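Local coordinates for protein muconate cycloisomerase (Azorhizobium caulinodans, PDB 3MY9) that belongs to the enolase superfamily, joining an N-terminal capping domain to a TIM-barrel-like domain, and binds magnesium in the crystal, at residues E9-F14 / L40-A45; A82-V87 / L113-K118; F140-P145 / F165-G170; L196-A201 / K209-V214. All coordinates share one frame; numbering follows the deposited sequence.

Contact 1. Residues E9-F14 / L40-A45; sequences ERIRIF and LEVTSA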
# COMPACT_ATOMS: atom_id res chain seq x y z
N GLU A 9 -12.09 -45.77 26.68
CA GLU A 9 -11.57 -46.90 27.45
C GLU A 9 -10.51 -47.71 26.68
O GLU A 9 -9.56 -48.20 27.29
CB GLU A 9 -12.71 -47.81 27.89
CG GLU A 9 -12.35 -48.75 29.04
CD GLU A 9 -13.53 -49.59 29.49
OE1 GLU A 9 -14.45 -49.78 28.66
OE2 GLU A 9 -13.54 -50.05 30.65
N ARG A 10 -10.68 -47.89 25.37
CA ARG A 10 -9.66 -48.55 24.55
C ARG A 10 -9.79 -48.21 23.08
O ARG A 10 -10.85 -47.81 22.62
CB ARG A 10 -9.72 -50.06 24.71
CG ARG A 10 -11.03 -50.70 24.25
CD ARG A 10 -10.94 -52.22 24.32
NE ARG A 10 -12.24 -52.85 24.10
CZ ARG A 10 -13.21 -52.95 25.01
NH1 ARG A 10 -13.07 -52.43 26.23
NH2 ARG A 10 -14.35 -53.56 24.70
N ILE A 11 -8.69 -48.40 22.36
CA ILE A 11 -8.72 -48.31 20.91
C ILE A 11 -8.14 -49.56 20.27
O ILE A 11 -7.43 -50.34 20.91
CB ILE A 11 -7.98 -47.05 20.39
CG1 ILE A 11 -6.48 -47.13 20.66
CG2 ILE A 11 -8.59 -45.79 21.00
CD1 ILE A 11 -5.71 -45.94 20.13
N ARG A 12 -8.52 -49.76 19.01
CA ARG A 12 -7.87 -50.69 18.10
C ARG A 12 -7.55 -49.93 16.83
O ARG A 12 -8.42 -49.25 16.27
CB ARG A 12 -8.79 -51.86 17.75
CG ARG A 12 -9.38 -52.62 18.93
CD ARG A 12 -9.73 -54.03 18.50
NE ARG A 12 -10.79 -54.64 19.31
CZ ARG A 12 -12.04 -54.87 18.91
NH1 ARG A 12 -12.46 -54.56 17.69
NH2 ARG A 12 -12.89 -55.45 19.77
N ILE A 13 -6.31 -50.02 16.38
CA ILE A 13 -5.89 -49.41 15.12
C ILE A 13 -5.70 -50.55 14.12
O ILE A 13 -5.02 -51.54 14.43
CB ILE A 13 -4.59 -48.62 15.28
CG1 ILE A 13 -4.73 -47.57 16.38
CG2 ILE A 13 -4.20 -47.95 13.96
CD1 ILE A 13 -3.41 -47.08 16.94
N PHE A 14 -6.32 -50.42 12.94
CA PHE A 14 -6.24 -51.45 11.91
C PHE A 14 -5.60 -50.89 10.65
O PHE A 14 -6.04 -49.85 10.15
CB PHE A 14 -7.63 -51.95 11.54
CG PHE A 14 -8.35 -52.63 12.66
CD1 PHE A 14 -8.28 -54.01 12.81
CD2 PHE A 14 -9.12 -51.91 13.56
CE1 PHE A 14 -8.96 -54.65 13.83
CE2 PHE A 14 -9.80 -52.55 14.59
CZ PHE A 14 -9.72 -53.92 14.72
N LEU A 40 -9.52 -46.65 12.76
CA LEU A 40 -9.40 -46.56 14.21
C LEU A 40 -10.77 -46.86 14.79
O LEU A 40 -11.76 -46.27 14.38
CB LEU A 40 -8.97 -45.14 14.60
CG LEU A 40 -9.03 -44.73 16.08
CD1 LEU A 40 -7.82 -45.26 16.83
CD2 LEU A 40 -9.11 -43.20 16.19
N GLU A 41 -10.81 -47.76 15.76
CA GLU A 41 -12.03 -48.05 16.47
C GLU A 41 -11.85 -47.59 17.91
O GLU A 41 -10.94 -48.07 18.60
CB GLU A 41 -12.35 -49.55 16.45
CG GLU A 41 -13.68 -49.93 17.12
CD GLU A 41 -13.72 -51.38 17.61
OE1 GLU A 41 -12.70 -51.85 18.16
OE2 GLU A 41 -14.78 -52.03 17.48
N VAL A 42 -12.71 -46.70 18.36
CA VAL A 42 -12.65 -46.25 19.75
C VAL A 42 -13.85 -46.76 20.51
O VAL A 42 -14.95 -46.83 19.96
CB VAL A 42 -12.56 -44.72 19.83
CG1 VAL A 42 -12.34 -44.29 21.28
CG2 VAL A 42 -11.43 -44.23 18.95
N THR A 43 -13.63 -47.15 21.76
CA THR A 43 -14.68 -47.74 22.59
C THR A 43 -14.75 -47.04 23.94
O THR A 43 -13.75 -46.94 24.64
CB THR A 43 -14.43 -49.24 22.79
OG1 THR A 43 -14.11 -49.86 21.53
CG2 THR A 43 -15.66 -49.91 23.42
N SER A 44 -15.93 -46.55 24.31
CA SER A 44 -16.10 -45.84 25.58
C SER A 44 -16.23 -46.77 26.77
O SER A 44 -16.47 -47.97 26.62
CB SER A 44 -17.36 -44.98 25.54
OG SER A 44 -18.51 -45.81 25.62
N ALA A 45 -16.10 -46.19 27.97
CA ALA A 45 -16.28 -46.92 29.24
C ALA A 45 -17.70 -47.44 29.44
O ALA A 45 -17.92 -48.35 30.24
CB ALA A 45 -15.87 -46.03 30.43
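Strands 9-14 and 40-44 run antiparallel 4.8 Å apart at closest approach, their N-to-C directions 169° apart. Arg10-Thr43 and Arg12-Glu41 are hydrogen-bonded pairs; Ile11-Val42 and Ile13-Leu40 are non-hydrogen-bonded ones. Glu9 and Arg10 both face Thr43 in a classic beta bulge: Thr43 O accepts from Glu9 N at 2.9 Å and Arg10 N at 3.3 Å. On the face carrying Arg12 and Glu41, these side chains lie side by side and point the same way. Arg12 NH1 comes to 2.8 Å from Glu41 OE1, but the oxygen sits over the guanidinium face. Thr43 CG2 lies above the Arg10 guanidinium, toward its rim, while the Phe14 ring turns its edge to Glu41 CB. On the other face Ile11 CG2 packs beside Val42 CG2 (3.8 Å). Chi1 of Ile11 (66°) sets CG1 between backbone N and carbonyl carbon, and the extended chi2 carries CD1 to Leu40 CD1, which also meets Ile13 CG1 at 3.9 Å. Apolar side chains thus line the face toward helices 64-79 and 102-120, while charged and polar ones share the opposite face with Phe14. The Arg12-Glu41 pair rests on charge alone: no N-H aims at the oxygen, despite the short distance.

Contact 2. Residues A82-V87 / L113-K118; sequences APIKRV and LDILGK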
# COMPACT_ATOMS: atom_id res chain seq x y z
N ALA A 82 -9.52 -39.84 27.86
CA ALA A 82 -10.08 -38.54 27.45
C ALA A 82 -11.61 -38.47 27.52
O ALA A 82 -12.29 -39.43 27.15
CB ALA A 82 -9.61 -38.21 26.05
N PRO A 83 -12.17 -37.34 28.01
CA PRO A 83 -13.64 -37.24 28.04
C PRO A 83 -14.24 -36.98 26.67
O PRO A 83 -13.89 -36.00 26.01
CB PRO A 83 -13.91 -36.08 29.03
CG PRO A 83 -12.54 -35.74 29.66
CD PRO A 83 -11.51 -36.19 28.67
N ILE A 84 -15.14 -37.86 26.24
CA ILE A 84 -15.64 -37.87 24.87
C ILE A 84 -16.47 -36.63 24.51
O ILE A 84 -16.53 -36.27 23.36
CB ILE A 84 -16.46 -39.16 24.58
CG1 ILE A 84 -15.56 -40.39 24.68
CG2 ILE A 84 -17.09 -39.14 23.18
CD1 ILE A 84 -16.33 -41.69 24.88
N LYS A 85 -17.12 -36.00 25.50
CA LYS A 85 -17.79 -34.71 25.31
C LYS A 85 -16.82 -33.56 25.07
O LYS A 85 -17.26 -32.49 24.67
CB LYS A 85 -18.59 -34.30 26.56
CG LYS A 85 -19.85 -35.06 26.88
CD LYS A 85 -20.20 -34.92 28.42
CE LYS A 85 -21.15 -33.76 28.70
NZ LYS A 85 -21.83 -33.77 29.99
N ARG A 86 -15.52 -33.73 25.31
CA ARG A 86 -14.56 -32.62 25.12
C ARG A 86 -13.65 -32.80 23.92
O ARG A 86 -12.43 -32.83 24.04
CB ARG A 86 -13.70 -32.39 26.36
CG ARG A 86 -14.51 -32.02 27.57
CD ARG A 86 -13.61 -31.50 28.71
NE ARG A 86 -14.42 -31.11 29.84
CZ ARG A 86 -14.13 -30.12 30.69
NH1 ARG A 86 -14.96 -29.86 31.68
NH2 ARG A 86 -13.00 -29.40 30.56
N VAL A 87 -14.26 -32.85 22.74
CA VAL A 87 -13.56 -33.08 21.50
C VAL A 87 -12.56 -31.96 21.14
O VAL A 87 -11.40 -32.22 20.81
CB VAL A 87 -14.57 -33.27 20.36
CG1 VAL A 87 -13.85 -33.57 19.06
CG2 VAL A 87 -15.56 -34.42 20.75
N LEU A 113 -16.85 -38.10 17.88
CA LEU A 113 -18.14 -37.55 17.47
C LEU A 113 -19.14 -38.65 17.10
O LEU A 113 -20.34 -38.50 17.37
CB LEU A 113 -17.96 -36.54 16.31
CG LEU A 113 -17.10 -35.32 16.62
CD1 LEU A 113 -16.93 -34.35 15.42
CD2 LEU A 113 -17.66 -34.56 17.83
N ASP A 114 -18.65 -39.76 16.52
CA ASP A 114 -19.47 -40.95 16.25
C ASP A 114 -20.06 -41.49 17.57
O ASP A 114 -21.27 -41.68 17.70
CB ASP A 114 -18.61 -42.00 15.55
CG ASP A 114 -19.42 -43.11 14.86
OD1 ASP A 114 -20.62 -42.94 14.54
OD2 ASP A 114 -18.81 -44.17 14.59
N ILE A 115 -19.19 -41.69 18.56
CA ILE A 115 -19.60 -42.15 19.88
C ILE A 115 -20.58 -41.19 20.54
O ILE A 115 -21.65 -41.59 20.97
CB ILE A 115 -18.41 -42.35 20.82
CG1 ILE A 115 -17.52 -43.51 20.38
CG2 ILE A 115 -18.90 -42.62 22.23
CD1 ILE A 115 -16.32 -43.74 21.33
N LEU A 116 -20.20 -39.92 20.61
CA LEU A 116 -21.05 -38.88 21.22
C LEU A 116 -22.43 -38.83 20.57
O LEU A 116 -23.45 -38.74 21.25
CB LEU A 116 -20.37 -37.51 21.09
CG LEU A 116 -21.05 -36.32 21.76
CD1 LEU A 116 -21.28 -36.58 23.26
CD2 LEU A 116 -20.19 -35.05 21.55
N GLY A 117 -22.45 -38.92 19.24
CA GLY A 117 -23.70 -38.96 18.51
C GLY A 117 -24.57 -40.16 18.87
O GLY A 117 -25.78 -40.00 19.12
N LYS A 118 -23.97 -41.35 18.88
CA LYS A 118 -24.70 -42.58 19.20
C LYS A 118 -25.21 -42.58 20.63
O LYS A 118 -26.24 -43.16 20.92
CB LYS A 118 -23.82 -43.82 19.00
CG LYS A 118 -23.50 -44.15 17.54
CD LYS A 118 -22.73 -45.46 17.47
CE LYS A 118 -22.00 -45.61 16.16
NZ LYS A 118 -21.30 -46.92 16.17
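Leu113, which meets Val87 across the contact, has its carbonyl O gripped by Gly117 N at 2.9 Å, a regular helical bond within 113-118. In the other segment Arg86 N bonds Pro83 O at 2.9 Å, closing a type I turn; Arg86 is the N-cap of the helix that follows. No polar bond joins the two segments; what holds them is carbon on carbon. Ile84 points at the helix and meets Ile115, the two side chains crossing at about a right angle: Ile84 CD1 touches Ile115 CG2 at 3.8 Å, and Ile84 CG2 lies 4.2 Å from Leu116 CB. Chi1 of Ile84 (-64°) sets CG2 anti to the backbone N, and the extended chi2 (161°) carries CD1 onward; both methyls touch Ile115 CG2. Val87 and Leu113 make the second right-angled crossing, with Val87 CG2 3.6 Å from Leu113 CD2. To one side, Lys85 CG lies 4.2 Å from Leu116 CD1, the two chains again crossing at about a right angle. Beyond the contact, Arg86 NH1 forms a salt bridge with Asp134 of a second subunit, whose Leu122 also packs on Leu116. This is buried apolar packing of a turn between two helices on helix 102-120, part of the sheet-and-helix N-terminal capping domain typical of the enolase superfamily.

Contact 3. Residues F140-P145 / F165-G170; sequences FSIADP and FKMKTG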
# COMPACT_ATOMS: atom_id res chain seq x y z
N PHE A 140 -19.16 -34.78 -11.62
CA PHE A 140 -18.72 -35.85 -12.49
C PHE A 140 -17.51 -35.41 -13.32
O PHE A 140 -17.56 -34.42 -14.04
CB PHE A 140 -19.85 -36.28 -13.38
CG PHE A 140 -19.52 -37.45 -14.21
CD1 PHE A 140 -18.96 -37.29 -15.48
CD2 PHE A 140 -19.76 -38.73 -13.74
CE1 PHE A 140 -18.63 -38.39 -16.26
CE2 PHE A 140 -19.44 -39.84 -14.53
CZ PHE A 140 -18.88 -39.67 -15.79
N SER A 141 -16.42 -36.16 -13.22
CA SER A 141 -15.18 -35.79 -13.88
C SER A 141 -15.24 -36.11 -15.38
O SER A 141 -15.59 -37.20 -15.77
CB SER A 141 -14.01 -36.53 -13.24
OG SER A 141 -12.78 -36.18 -13.86
N ILE A 142 -14.92 -35.12 -16.21
CA ILE A 142 -14.81 -35.31 -17.67
C ILE A 142 -13.31 -35.30 -17.98
O ILE A 142 -12.68 -34.23 -18.00
CB ILE A 142 -15.54 -34.18 -18.45
CG1 ILE A 142 -17.05 -34.26 -18.19
CG2 ILE A 142 -15.22 -34.23 -19.98
CD1 ILE A 142 -17.75 -35.52 -18.76
N ALA A 143 -12.74 -36.48 -18.19
CA ALA A 143 -11.30 -36.63 -18.34
C ALA A 143 -10.89 -37.72 -19.33
O ALA A 143 -9.73 -38.11 -19.35
CB ALA A 143 -10.68 -36.93 -16.98
N ASP A 144 -11.84 -38.22 -20.11
CA ASP A 144 -11.57 -39.30 -21.06
C ASP A 144 -10.82 -38.74 -22.26
O ASP A 144 -11.26 -37.73 -22.83
CB ASP A 144 -12.88 -39.94 -21.52
CG ASP A 144 -12.68 -41.32 -22.15
OD1 ASP A 144 -11.73 -41.50 -22.94
OD2 ASP A 144 -13.49 -42.22 -21.85
N PRO A 145 -9.68 -39.36 -22.64
CA PRO A 145 -9.01 -38.98 -23.88
C PRO A 145 -9.95 -39.04 -25.08
O PRO A 145 -9.81 -38.27 -26.02
CB PRO A 145 -7.90 -40.03 -24.02
CG PRO A 145 -7.62 -40.48 -22.65
CD PRO A 145 -8.91 -40.36 -21.89
N PHE A 165 -20.36 -30.87 -13.71
CA PHE A 165 -19.29 -31.52 -14.43
C PHE A 165 -17.98 -30.77 -14.28
O PHE A 165 -17.95 -29.53 -14.31
CB PHE A 165 -19.66 -31.59 -15.90
CG PHE A 165 -20.83 -32.48 -16.15
CD1 PHE A 165 -20.64 -33.83 -16.44
CD2 PHE A 165 -22.13 -32.00 -16.01
CE1 PHE A 165 -21.73 -34.68 -16.61
CE2 PHE A 165 -23.24 -32.84 -16.18
CZ PHE A 165 -23.03 -34.19 -16.48
N LYS A 166 -16.89 -31.50 -14.07
CA LYS A 166 -15.58 -30.86 -14.05
C LYS A 166 -14.65 -31.37 -15.15
O LYS A 166 -14.32 -32.54 -15.16
CB LYS A 166 -14.91 -31.05 -12.70
CG LYS A 166 -13.71 -30.11 -12.54
CD LYS A 166 -12.76 -30.68 -11.48
CE LYS A 166 -12.85 -29.97 -10.20
NZ LYS A 166 -11.92 -30.73 -9.29
N MET A 167 -14.22 -30.50 -16.06
CA MET A 167 -13.38 -30.91 -17.19
C MET A 167 -11.93 -30.72 -16.76
O MET A 167 -11.55 -29.64 -16.31
CB MET A 167 -13.70 -30.09 -18.47
CG MET A 167 -13.12 -30.64 -19.83
SD MET A 167 -13.20 -29.38 -21.16
CE MET A 167 -12.03 -30.10 -22.32
N LYS A 168 -11.14 -31.78 -16.89
CA LYS A 168 -9.71 -31.67 -16.78
C LYS A 168 -9.18 -30.94 -18.03
O LYS A 168 -9.48 -31.30 -19.17
CB LYS A 168 -9.12 -33.06 -16.66
CG LYS A 168 -7.71 -33.14 -16.17
CD LYS A 168 -7.37 -34.63 -15.89
CE LYS A 168 -5.90 -34.97 -16.12
NZ LYS A 168 -5.70 -36.33 -16.76
N THR A 169 -8.41 -29.89 -17.81
CA THR A 169 -7.94 -29.07 -18.92
C THR A 169 -6.44 -28.95 -18.83
O THR A 169 -5.85 -29.25 -17.79
CB THR A 169 -8.57 -27.65 -18.86
OG1 THR A 169 -8.45 -27.17 -17.53
CG2 THR A 169 -10.03 -27.64 -19.25
N GLY A 170 -5.82 -28.45 -19.90
CA GLY A 170 -4.39 -28.33 -19.98
C GLY A 170 -3.73 -29.67 -20.22
O GLY A 170 -2.57 -29.83 -19.88
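Three backbone hydrogen bonds tie Phe140-Ile142 to Phe165-Lys168 in parallel register. Lys166 N gives to Phe140 O at 3.0 Å, Ile142 N to Lys166 O at 2.8 Å, and Lys168 N to Ile142 O at 3.1 Å. In the first two the donor stands above the carbonyl plane, 38° and 35° out of it. CA-H...O contacts fill in alongside, Phe165 CA lying 3.4 Å from Phe140 O and Met167 CA 3.5 Å from Ile142 O.

Apolar contacts gather on the face with Phe140, Ile142, Phe165 and Met167. Phe140 CD1 comes to 4.0 Å from Phe165 CD1, the side chains crossing at a slant without stacking. Ile142 fits beside both: its CG1 approaches Phe165 CD1 at 4.0 Å, while its CD1 meets the edge of the Phe140 ring, in plane. Chi1 of Ile142 (-65°) puts CG2 anti to the backbone N, where it touches Met167 CG. Helices 147-157 and 174-188 pack against this face. Farther along, Ala143 CB rests against the aliphatic CD of Lys168.

Polar groups take the other face. Ser141 and Lys166 both start there, but the Lys166 chain leads away from the pairing, and its NZ makes salt bridges with Glu326, Glu223 and Asp197. That side chain comes about 5 Å from a bound magnesium ion, for which Glu223 is a ligand. Two parallel strands joined through helix 147-157 form a beta-alpha-beta unit of the enolase-type barrel: the apolar face meets the outer helices, and the polar face looks into the metal-binding interior.

Contact 4. Residues L196-A201 / K209-V214; sequences LDFNQA and KILRDV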
# COMPACT_ATOMS: atom_id res chain seq x y z
N LEU A 196 -13.76 -26.19 -14.69
CA LEU A 196 -12.52 -26.63 -15.35
C LEU A 196 -11.43 -26.78 -14.30
O LEU A 196 -11.37 -26.01 -13.35
CB LEU A 196 -12.02 -25.61 -16.38
CG LEU A 196 -13.05 -25.08 -17.40
CD1 LEU A 196 -12.39 -24.08 -18.39
CD2 LEU A 196 -13.64 -26.23 -18.17
N ASP A 197 -10.55 -27.74 -14.49
CA ASP A 197 -9.45 -27.96 -13.57
C ASP A 197 -8.15 -28.14 -14.33
O ASP A 197 -8.02 -29.08 -15.06
CB ASP A 197 -9.75 -29.22 -12.76
CG ASP A 197 -8.81 -29.42 -11.59
OD1 ASP A 197 -9.15 -30.28 -10.75
OD2 ASP A 197 -7.79 -28.69 -11.46
N PHE A 198 -7.18 -27.24 -14.14
CA PHE A 198 -5.89 -27.39 -14.83
C PHE A 198 -4.87 -28.25 -14.05
O PHE A 198 -3.77 -28.47 -14.50
CB PHE A 198 -5.28 -26.02 -15.13
CG PHE A 198 -5.94 -25.31 -16.28
CD1 PHE A 198 -5.47 -25.49 -17.56
CD2 PHE A 198 -7.02 -24.46 -16.07
CE1 PHE A 198 -6.07 -24.83 -18.63
CE2 PHE A 198 -7.63 -23.81 -17.14
CZ PHE A 198 -7.15 -24.00 -18.42
N ASN A 199 -5.25 -28.71 -12.87
CA ASN A 199 -4.38 -29.49 -11.97
C ASN A 199 -2.97 -28.89 -11.81
O ASN A 199 -1.96 -29.56 -11.97
CB ASN A 199 -4.40 -30.96 -12.41
CG ASN A 199 -5.74 -31.66 -12.04
OD1 ASN A 199 -6.02 -31.89 -10.85
ND2 ASN A 199 -6.56 -31.98 -13.06
N GLN A 200 -2.94 -27.58 -11.55
CA GLN A 200 -1.68 -26.83 -11.36
C GLN A 200 -0.70 -26.89 -12.55
O GLN A 200 0.47 -26.53 -12.39
CB GLN A 200 -0.93 -27.35 -10.12
CG GLN A 200 -1.77 -27.49 -8.86
CD GLN A 200 -0.94 -28.03 -7.68
OE1 GLN A 200 -0.15 -27.31 -7.07
NE2 GLN A 200 -1.12 -29.32 -7.39
N ALA A 201 -1.16 -27.31 -13.73
CA ALA A 201 -0.24 -27.58 -14.84
C ALA A 201 0.23 -26.32 -15.58
O ALA A 201 1.18 -26.38 -16.33
CB ALA A 201 -0.88 -28.57 -15.84
N LYS A 209 -3.40 -15.99 -21.54
CA LYS A 209 -4.06 -16.22 -22.82
C LYS A 209 -4.88 -17.52 -22.78
O LYS A 209 -5.95 -17.58 -23.35
CB LYS A 209 -3.08 -16.29 -24.00
CG LYS A 209 -2.41 -14.93 -24.47
CD LYS A 209 -3.40 -13.95 -25.18
CE LYS A 209 -2.64 -12.77 -25.86
NZ LYS A 209 -3.57 -11.80 -26.57
N ILE A 210 -4.35 -18.56 -22.13
CA ILE A 210 -5.07 -19.83 -21.99
C ILE A 210 -6.34 -19.61 -21.20
O ILE A 210 -7.43 -20.00 -21.63
CB ILE A 210 -4.20 -20.91 -21.27
CG1 ILE A 210 -2.90 -21.20 -22.05
CG2 ILE A 210 -4.99 -22.17 -21.02
CD1 ILE A 210 -3.10 -21.80 -23.37
N LEU A 211 -6.20 -19.02 -20.02
CA LEU A 211 -7.32 -18.78 -19.11
C LEU A 211 -8.38 -17.84 -19.69
O LEU A 211 -9.58 -18.06 -19.47
CB LEU A 211 -6.83 -18.25 -17.76
CG LEU A 211 -5.93 -19.22 -16.96
CD1 LEU A 211 -5.36 -18.51 -15.72
CD2 LEU A 211 -6.77 -20.48 -16.58
N ARG A 212 -7.94 -16.82 -20.43
CA ARG A 212 -8.87 -15.91 -21.06
C ARG A 212 -9.70 -16.61 -22.11
O ARG A 212 -10.93 -16.34 -22.21
CB ARG A 212 -8.20 -14.66 -21.64
CG ARG A 212 -9.22 -13.58 -22.12
CD ARG A 212 -8.48 -12.34 -22.70
NE ARG A 212 -7.61 -11.74 -21.69
CZ ARG A 212 -8.02 -10.94 -20.72
NH1 ARG A 212 -9.29 -10.59 -20.62
NH2 ARG A 212 -7.12 -10.43 -19.87
N ASP A 213 -9.08 -17.54 -22.85
CA ASP A 213 -9.83 -18.30 -23.84
C ASP A 213 -10.95 -19.15 -23.19
O ASP A 213 -12.09 -19.22 -23.70
CB ASP A 213 -8.90 -19.23 -24.63
CG ASP A 213 -7.96 -18.48 -25.61
OD1 ASP A 213 -8.16 -17.28 -25.87
OD2 ASP A 213 -7.00 -19.13 -26.10
N VAL A 214 -10.66 -19.81 -22.07
CA VAL A 214 -11.65 -20.72 -21.49
C VAL A 214 -12.67 -19.92 -20.64
O VAL A 214 -13.81 -20.32 -20.48
CB VAL A 214 -11.03 -21.87 -20.70
CG1 VAL A 214 -10.08 -22.72 -21.61
CG2 VAL A 214 -10.37 -21.38 -19.48
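Phe198 pushes its ring between three side chains of helix 207-215. Its CE2 touches Leu211 CD2 at 3.5 Å and its CE1 touches Ile210 CG2 at 3.7 Å, both at a slant to the ring. Val214 CG2 comes up near the ring plane, 4.3 Å from the CZ tip. Chi1 of Phe198 (-76°) leaves CG anti to its own carbonyl carbon, and the ring extends from there to the helix. Next to it Leu196 CD1 presses on Val214, 3.5 Å from Val214 CB, tighter than usual carbon packing, and equally near Val214 CG2. Chi1 of Val214 (-59°) goes with CG2 between backbone N and carbonyl carbon, where it meets both Leu196 CD1 and Phe198 CZ. No hydrogen bond crosses between the segments.

The contact closes the first half of a beta-alpha-beta crossover, strand 193-197 to helix 207-215 and on to strand 222-223, a repeating element of the TIM-barrel-like domain. Ile222 of that next strand touches Phe198, Leu211 and Val214, and Leu181 of helix 174-188 packs on Leu196 and Val214.

Behind Phe198 the chain is held by turns. Asp197 OD2 takes Asn199 N at 2.9 Å, met from above the carboxylate plane, which makes an Asx turn. Ala201 N then bonds Phe198 O at 3.0 Å to close a type I' turn. On the outer side of the helix, Arg212 and Asp213 form salt bridges with Asp242 and Arg218 of a third subunit.

How the contacts relate
The four contacts fall into two pairs on opposite sides of the chain's centre. Contacts 1 and 2, centres 12 Å apart, pack directly on each other: Ile84 CD1 lies on Ser44 CB at 3.5 Å, and Ile115 CD1 on Val42 O at 3.6 Å, so the helix of contact 2 sits against the sheet of contact 1. Contacts 3 and 4, also 12 Å apart between centres, meet through neighbouring barrel strands, with Met167 O 2.8 Å from Asp197 N in a probable hydrogen bond. Lys166 of contact 3 and Asp197 of contact 4 are salt-bridged beside the magnesium ligand Glu223. Contacts 1 and 4 lie 46 Å apart, centre to centre.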